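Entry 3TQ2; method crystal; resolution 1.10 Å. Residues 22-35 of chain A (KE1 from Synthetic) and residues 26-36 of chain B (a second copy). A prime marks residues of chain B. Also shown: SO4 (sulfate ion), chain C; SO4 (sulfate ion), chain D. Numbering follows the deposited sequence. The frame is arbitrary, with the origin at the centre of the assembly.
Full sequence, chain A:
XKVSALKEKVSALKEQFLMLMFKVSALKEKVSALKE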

# COMPACT_ATOMS: atom_id res chain seq x y z
N PHE A 22 -3.11 4.74 -6.39
CA PHE A 22 -4.11 5.02 -7.42
C PHE A 22 -5.26 4.01 -7.31
O PHE A 22 -6.40 4.49 -7.49
CB PHE A 22 -3.54 4.98 -8.85
CG PHE A 22 -4.51 4.46 -9.89
CD1 PHE A 22 -5.56 5.20 -10.35
CD2 PHE A 22 -4.38 3.18 -10.37
CE1 PHE A 22 -6.51 4.72 -11.22
CE2 PHE A 22 -5.29 2.67 -11.26
CZ PHE A 22 -6.34 3.45 -11.70
N LYS A 23 -4.95 2.81 -7.10
CA LYS A 23 -5.98 1.75 -7.10
C LYS A 23 -6.91 2.00 -5.93
O LYS A 23 -8.17 1.91 -6.06
CB LYS A 23 -5.31 0.37 -7.05
CG LYS A 23 -6.21 -0.85 -7.14
CD LYS A 23 -5.49 -2.18 -7.29
CE LYS A 23 -6.36 -3.42 -7.36
NZ LYS A 23 -5.70 -4.71 -7.69
N VAL A 24 -6.43 2.30 -4.76
CA VAL A 24 -7.21 2.59 -3.55
C VAL A 24 -7.97 3.88 -3.74
O VAL A 24 -9.19 3.90 -3.35
CB VAL A 24 -6.32 2.66 -2.30
CG1 VAL A 24 -7.08 3.04 -1.04
CG2 VAL A 24 -5.71 1.29 -1.99
N SER A 25 -7.41 4.97 -4.25
CA SER A 25 -8.25 6.16 -4.48
C SER A 25 -9.40 5.89 -5.45
O SER A 25 -10.53 6.39 -5.20
CB SER A 25 -7.32 7.26 -5.03
OG SER A 25 -6.64 7.88 -3.95
N ALA A 26 -9.13 5.14 -6.47
CA ALA A 26 -10.24 4.85 -7.44
C ALA A 26 -11.30 4.02 -6.74
O ALA A 26 -12.54 4.30 -6.92
CB ALA A 26 -9.72 4.18 -8.70
N LEU A 27 -10.92 3.07 -5.91
CA LEU A 27 -11.89 2.22 -5.17
C LEU A 27 -12.68 3.05 -4.17
O LEU A 27 -13.96 2.85 -4.04
CB LEU A 27 -11.20 1.05 -4.46
CG LEU A 27 -12.11 -0.08 -3.93
CD1 LEU A 27 -13.03 -0.67 -4.97
CD2 LEU A 27 -11.26 -1.22 -3.33
N LYS A 28 -12.06 3.96 -3.48
CA LYS A 28 -12.72 4.84 -2.51
C LYS A 28 -13.80 5.67 -3.21
O LYS A 28 -14.94 5.86 -2.69
CB LYS A 28 -11.66 5.75 -1.85
CG LYS A 28 -12.33 6.60 -0.75
CD LYS A 28 -11.26 7.30 0.08
CE LYS A 28 -11.72 8.14 1.24
NZ LYS A 28 -12.39 9.40 0.81
N GLU A 29 -13.52 6.20 -4.36
CA GLU A 29 -14.51 6.99 -5.12
C GLU A 29 -15.69 6.09 -5.54
O GLU A 29 -16.84 6.56 -5.42
CB GLU A 29 -13.86 7.68 -6.30
CG GLU A 29 -14.85 8.54 -7.12
CD GLU A 29 -15.60 9.60 -6.37
OE1 GLU A 29 -15.20 10.20 -5.34
OE2 GLU A 29 -16.75 9.94 -6.83
N LYS A 30 -15.37 4.91 -6.00
CA LYS A 30 -16.45 3.98 -6.41
C LYS A 30 -17.33 3.67 -5.20
O LYS A 30 -18.60 3.67 -5.36
CB LYS A 30 -15.87 2.75 -7.04
CG LYS A 30 -16.89 1.75 -7.57
CD LYS A 30 -16.28 0.64 -8.40
CE LYS A 30 -17.31 -0.35 -8.88
NZ LYS A 30 -16.82 -1.51 -9.62
N VAL A 31 -16.80 3.45 -4.02
CA VAL A 31 -17.56 3.13 -2.82
C VAL A 31 -18.33 4.36 -2.44
O VAL A 31 -19.51 4.19 -2.03
CB VAL A 31 -16.68 2.59 -1.70
CG1 VAL A 31 -17.52 2.40 -0.42
CG2 VAL A 31 -16.10 1.23 -2.07
N SER A 32 -17.84 5.57 -2.57
CA SER A 32 -18.62 6.76 -2.24
C SER A 32 -19.80 6.95 -3.19
O SER A 32 -20.80 7.55 -2.70
CB SER A 32 -17.67 7.98 -2.32
OG SER A 32 -16.87 8.03 -1.13
N ALA A 33 -19.68 6.49 -4.38
CA ALA A 33 -20.82 6.54 -5.31
C ALA A 33 -21.92 5.60 -4.81
O ALA A 33 -23.11 5.89 -5.07
CB ALA A 33 -20.42 6.22 -6.72
N LEU A 34 -21.62 4.56 -4.11
CA LEU A 34 -22.62 3.69 -3.49
C LEU A 34 -23.18 4.24 -2.20
O LEU A 34 -24.39 4.04 -1.90
CB LEU A 34 -22.06 2.27 -3.23
CG LEU A 34 -21.58 1.51 -4.49
CD1 LEU A 34 -20.96 0.17 -4.13
CD2 LEU A 34 -22.74 1.39 -5.47
N LYS A 35 -22.35 4.82 -1.35
CA LYS A 35 -22.77 5.21 -0.03
C LYS A 35 -21.97 6.43 0.43
O LYS A 35 -20.73 6.34 0.46
CB LYS A 35 -22.55 4.13 1.04
CG LYS A 35 -22.37 4.61 2.47
CD LYS A 35 -23.60 4.29 3.30
CE LYS A 35 -24.85 4.16 2.44
NZ LYS A 35 -25.67 2.97 2.84
S SO4 C . -10.57 12.34 0.01
O1 SO4 C . -10.98 11.12 -0.58
O3 SO4 C . -9.13 12.40 0.15
S SO4 D . -8.40 -6.09 -12.51
O1 SO4 D . -9.06 -6.00 -11.25
O3 SO4 D . -6.97 -6.01 -12.35
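Chain B, residues 26-36: ALKEKVSALKE

Chain B lies alongside chain A as a second helix running in the same general direction, the two axes crossing at 27° and approaching to 11.0 Å. The chain B stretch is helical from Ala26′ and, like that of chain A, continues a helix begun earlier in the chain; by Lys35′ the backbone is extended (phi/psi -150/124). In the backbone register Val31 lies nearest Val31′, while Leu27 and Leu34 pair with Lys28′ and Lys35′, one residue further along. Together the stretches bury 527 Å², with Lys30, Leu27 and Leu34 of chain A the largest single contributors (80, 79 and 79 Å²). Leu27 (t, p) points toward chain B and reaches several residues at once: its CD1 packs on Val31′ CB at 3.8 Å, its CD2 on Leu27′ CG at 3.9 Å. One turn on, Val31 CG2 meets Val31′ CG2 at 3.7 Å, continuing the apolar seam. Lys30, with all four chi angles t, stretches its chain past Val31′ (CE to CG1, 4.0 Å) and delivers its ammonium to the end of chain B, where NZ donates a hydrogen bond to Lys35′ O at 2.8 Å. Lys30 NZ also donates to water 1 at 2.9 Å, which is also hydrogen-bonded to Ser32′ OG at 3.0 Å. Leu34 closes the contact, its CD1 4.1 Å from Leu34′ CB and its CD2 3.7 Å from Lys35′ NZ.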

# COMPACT_ATOMS: atom_id res chain seq x y z
N ALA B 26 -8.75 -8.16 -2.93
CA ALA B 26 -9.97 -8.85 -2.42
C ALA B 26 -11.09 -7.83 -2.25
O ALA B 26 -12.28 -8.12 -2.63
CB ALA B 26 -9.70 -9.61 -1.14
N LEU B 27 -10.79 -6.63 -1.78
CA LEU B 27 -11.81 -5.57 -1.59
C LEU B 27 -12.36 -5.12 -2.93
O LEU B 27 -13.63 -4.90 -3.06
CB LEU B 27 -11.25 -4.38 -0.80
CG LEU B 27 -12.28 -3.35 -0.27
CD1 LEU B 27 -13.38 -3.96 0.57
CD2 LEU B 27 -11.57 -2.27 0.57
N LYS B 28 -11.54 -4.97 -3.93
CA LYS B 28 -11.96 -4.56 -5.27
C LYS B 28 -12.95 -5.58 -5.84
O LYS B 28 -13.99 -5.22 -6.47
CB LYS B 28 -10.71 -4.44 -6.18
CG LYS B 28 -11.13 -3.90 -7.56
CD LYS B 28 -9.88 -3.54 -8.36
CE LYS B 28 -10.10 -2.94 -9.73
NZ LYS B 28 -10.59 -3.94 -10.72
N GLU B 29 -12.69 -6.84 -5.69
CA GLU B 29 -13.61 -7.89 -6.17
C GLU B 29 -14.95 -7.80 -5.42
O GLU B 29 -16.00 -7.93 -6.09
CB GLU B 29 -12.97 -9.26 -6.06
CG GLU B 29 -13.88 -10.39 -6.58
CD GLU B 29 -14.38 -10.26 -7.99
OE1 GLU B 29 -13.80 -9.67 -8.93
OE2 GLU B 29 -15.50 -10.84 -8.27
N LYS B 30 -14.88 -7.62 -4.12
CA LYS B 30 -16.13 -7.51 -3.33
C LYS B 30 -16.92 -6.31 -3.82
O LYS B 30 -18.19 -6.44 -3.99
CB LYS B 30 -15.81 -7.45 -1.86
CG LYS B 30 -17.03 -7.41 -0.95
CD LYS B 30 -16.68 -7.58 0.51
CE LYS B 30 -17.90 -7.51 1.40
NZ LYS B 30 -17.67 -7.58 2.85
N VAL B 31 -16.33 -5.17 -4.11
CA VAL B 31 -17.01 -3.97 -4.56
C VAL B 31 -17.54 -4.25 -5.94
O VAL B 31 -18.69 -3.81 -6.21
CB VAL B 31 -16.14 -2.73 -4.49
CG1 VAL B 31 -16.86 -1.53 -5.10
CG2 VAL B 31 -15.81 -2.38 -3.03
N SER B 32 -16.87 -4.96 -6.82
CA SER B 32 -17.42 -5.26 -8.14
C SER B 32 -18.64 -6.19 -8.06
O SER B 32 -19.48 -6.06 -9.00
CB SER B 32 -16.30 -5.94 -8.97
OG SER B 32 -15.39 -4.94 -9.44
N ALA B 33 -18.71 -6.99 -7.07
CA ALA B 33 -19.90 -7.82 -6.87
C ALA B 33 -21.09 -6.91 -6.51
O ALA B 33 -22.24 -7.28 -6.86
CB ALA B 33 -19.69 -8.88 -5.83
N LEU B 34 -20.90 -5.79 -5.91
CA LEU B 34 -21.96 -4.82 -5.66
C LEU B 34 -22.30 -3.98 -6.85
O LEU B 34 -23.49 -3.61 -7.06
CB LEU B 34 -21.61 -3.90 -4.47
CG LEU B 34 -21.38 -4.61 -3.12
CD1 LEU B 34 -20.96 -3.64 -2.03
CD2 LEU B 34 -22.64 -5.40 -2.75
N LYS B 35 -21.32 -3.53 -7.62
CA LYS B 35 -21.54 -2.57 -8.67
C LYS B 35 -20.52 -2.78 -9.78
O LYS B 35 -19.31 -2.71 -9.49
CB LYS B 35 -21.40 -1.11 -8.22
CG LYS B 35 -21.01 -0.10 -9.30
CD LYS B 35 -22.19 0.78 -9.66
CE LYS B 35 -23.52 0.09 -9.36
NZ LYS B 35 -24.47 1.04 -8.69
N GLU B 36 -21.03 -3.00 -11.00
CA GLU B 36 -20.28 -2.95 -12.26
C GLU B 36 -20.38 -1.50 -12.69
O GLU B 36 -19.75 -0.68 -12.04
CB GLU B 36 -20.86 -3.92 -13.33
CG GLU B 36 -22.22 -3.61 -13.93
CD GLU B 36 -23.41 -3.89 -13.00
OE1 GLU B 36 -23.55 -3.14 -12.04
OE2 GLU B 36 -24.21 -4.82 -13.31
OXT GLU B 36 -21.31 -1.11 -13.48
O HOH W 1 -14.65 -2.46 -7.87